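PDB 3LPZ: uncharacterized protein from Chaetomium thermophilum, which is a Get4 family alpha-solenoid protein that probably binds Get5 and acts in tail-anchored protein biogenesis. Local coordinates for residues G223-N228 against I238-P243. Numbering follows the deposited sequence.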
loop_
_atom_site.group_PDB
_atom_site.type_symbol
_atom_site.label_atom_id
_atom_site.label_comp_id
_atom_site.label_asym_id
_atom_site.label_seq_id
_atom_site.Cartn_x
_atom_site.Cartn_y
_atom_site.Cartn_z
ATOM N N GLY A 223 -25.897 -11.538 -14.755
ATOM C CA GLY A 223 -26.517 -12.867 -14.616
ATOM C C GLY A 223 -26.150 -13.626 -13.334
ATOM O O GLY A 223 -26.796 -14.632 -12.999
ATOM N N LEU A 224 -25.128 -13.140 -12.614
ATOM C CA LEU A 224 -24.569 -13.856 -11.480
ATOM C C LEU A 224 -25.501 -13.785 -10.261
ATOM O O LEU A 224 -25.775 -12.692 -9.754
ATOM C CB LEU A 224 -23.172 -13.279 -11.120
ATOM C CG LEU A 224 -22.419 -13.897 -9.917
ATOM C CD1 LEU A 224 -21.994 -15.330 -10.223
ATOM C CD2 LEU A 224 -21.180 -13.079 -9.571
ATOM N N THR A 225 -25.980 -14.945 -9.796
ATOM C CA THR A 225 -26.938 -14.987 -8.686
ATOM C C THR A 225 -26.331 -14.317 -7.467
ATOM O O THR A 225 -25.185 -14.596 -7.086
ATOM C CB THR A 225 -27.371 -16.402 -8.362
ATOM O OG1 THR A 225 -27.878 -16.992 -9.558
ATOM C CG2 THR A 225 -28.462 -16.439 -7.223
ATOM N N VAL A 226 -27.102 -13.402 -6.889
ATOM C CA VAL A 226 -26.646 -12.636 -5.749
ATOM C C VAL A 226 -27.821 -12.308 -4.824
ATOM O O VAL A 226 -28.941 -12.045 -5.288
ATOM C CB VAL A 226 -25.859 -11.343 -6.189
ATOM C CG1 VAL A 226 -26.734 -10.415 -7.081
ATOM C CG2 VAL A 226 -25.320 -10.591 -4.965
ATOM N N GLN A 227 -27.538 -12.339 -3.523
ATOM C CA GLN A 227 -28.511 -12.020 -2.493
ATOM C C GLN A 227 -27.908 -10.979 -1.551
ATOM O O GLN A 227 -26.689 -10.904 -1.389
ATOM C CB GLN A 227 -28.872 -13.271 -1.702
ATOM C CG GLN A 227 -29.598 -14.276 -2.562
ATOM C CD GLN A 227 -29.618 -15.656 -1.976
ATOM O OE1 GLN A 227 -28.785 -15.998 -1.131
ATOM N NE2 GLN A 227 -30.556 -16.470 -2.427
ATOM N N ASN A 228 -28.780 -10.185 -0.946
ATOM C CA ASN A 228 -28.379 -9.269 0.124
ATOM C C ASN A 228 -28.780 -9.751 1.512
ATOM O O ASN A 228 -29.752 -10.509 1.670
ATOM C CB ASN A 228 -28.942 -7.879 -0.128
ATOM C CG ASN A 228 -28.160 -7.131 -1.183
ATOM O OD1 ASN A 228 -27.090 -6.581 -0.902
ATOM N ND2 ASN A 228 -28.675 -7.112 -2.403
ATOM N N ILE A 238 -24.251 -12.181 -0.790
ATOM C CA ILE A 238 -24.046 -13.613 -0.838
ATOM C C ILE A 238 -24.141 -14.072 -2.294
ATOM O O ILE A 238 -25.097 -13.739 -3.007
ATOM C CB ILE A 238 -25.112 -14.340 0.044
ATOM C CG1 ILE A 238 -24.925 -13.917 1.508
ATOM C CG2 ILE A 238 -25.088 -15.889 -0.169
ATOM C CD1 ILE A 238 -23.523 -14.375 2.174
ATOM N N PHE A 239 -23.138 -14.835 -2.718
ATOM C CA PHE A 239 -23.083 -15.407 -4.066
ATOM C C PHE A 239 -23.092 -16.920 -3.964
ATOM O O PHE A 239 -22.055 -17.514 -3.672
ATOM C CB PHE A 239 -21.784 -14.973 -4.766
ATOM C CG PHE A 239 -21.670 -13.498 -4.945
ATOM C CD1 PHE A 239 -22.229 -12.872 -6.069
ATOM C CD2 PHE A 239 -21.023 -12.716 -3.993
ATOM C CE1 PHE A 239 -22.148 -11.499 -6.234
ATOM C CE2 PHE A 239 -20.942 -11.305 -4.151
ATOM C CZ PHE A 239 -21.487 -10.708 -5.270
ATOM N N PRO A 240 -24.236 -17.558 -4.251
ATOM C CA PRO A 240 -24.313 -19.021 -4.108
ATOM C C PRO A 240 -23.244 -19.768 -4.877
ATOM O O PRO A 240 -22.802 -20.821 -4.412
ATOM C CB PRO A 240 -25.707 -19.354 -4.645
ATOM C CG PRO A 240 -26.505 -18.104 -4.323
ATOM C CD PRO A 240 -25.529 -16.982 -4.667
ATOM N N SER A 241 -22.791 -19.243 -6.014
ATOM C CA SER A 241 -21.791 -19.972 -6.806
ATOM C C SER A 241 -20.358 -19.698 -6.373
ATOM O O SER A 241 -19.431 -20.249 -6.959
ATOM C CB SER A 241 -21.920 -19.628 -8.285
ATOM O OG SER A 241 -21.621 -18.254 -8.459
ATOM N N LEU A 242 -20.160 -18.828 -5.378
ATOM C CA LEU A 242 -18.801 -18.437 -4.975
ATOM C C LEU A 242 -18.656 -18.575 -3.447
ATOM O O LEU A 242 -18.619 -17.577 -2.723
ATOM C CB LEU A 242 -18.483 -17.021 -5.464
ATOM C CG LEU A 242 -18.456 -16.784 -6.992
ATOM C CD1 LEU A 242 -18.443 -15.289 -7.324
ATOM C CD2 LEU A 242 -17.268 -17.493 -7.666
ATOM N N PRO A 243 -18.600 -19.826 -2.951
ATOM C CA PRO A 243 -18.553 -20.060 -1.488
ATOM C C PRO A 243 -17.467 -19.277 -0.707
ATOM O O PRO A 243 -17.709 -18.872 0.430
ATOM C CB PRO A 243 -18.293 -21.569 -1.364
ATOM C CG PRO A 243 -18.163 -22.121 -2.745
ATOM C CD PRO A 243 -18.670 -21.084 -3.719
HETATM O O HOH W 1 -23.597 -16.924 -7.462
#
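Phe239 packs against Leu224 and Val226, and its ring atoms CD1 and CE1 make the closest approaches. Val226 CG2 lies 3.5 Å from Phe239 CE1, the two side chains running side by side and pointing the same way. Leu224 comes in at about a right angle to the phenylalanine; its CG, anti to the backbone N (chi1 179°), is set 4.0 Å from Phe239 CD1, and its CD2 comes to 3.7 Å of the same atom, while its other methyl, CD1, touches Ser241 OG. Leu242 CD1 adds a looser apolar contact to Leu224 CD2. Leu217 of helix 203-220 touches Leu224, Phe239 and Leu242, which ties this small cluster to the solenoid; Phe239 alone among the touching residues is buried.

Away from the ring, the side chains of Thr225 and Pro240 cross at about a right angle, Thr225 CG2 standing 3.9 Å from Pro240 CG. Gln227 continues this side, its OE1 lying beside Ile238 CG2.

The polar edge is mostly backbone. Gln227 and Ile238 form a hydrogen-bonded antiparallel pair: Gln227 N donates to Ile238 O at 2.9 Å, and Ile238 N to Gln227 O at 2.8 Å with a nearly straight N-H...O angle of 171°. Ile238 O also receives a CA-H...O contact from Val226 CA at 3.3 Å. Beyond this pair the direct pairing gives way to a water, which donates to Thr225 O (2.8 Å) and accepts from Ser241 N.

Leu242 N bonds back to Phe239 O, closing a type I turn from Phe239 to Leu242, the N-cap residue of helix 243-256. The arrangement is that of a short two-stranded antiparallel beta-hairpin inserted between helices 203-220 and 243-256 of the alpha-solenoid, the fold of Get4.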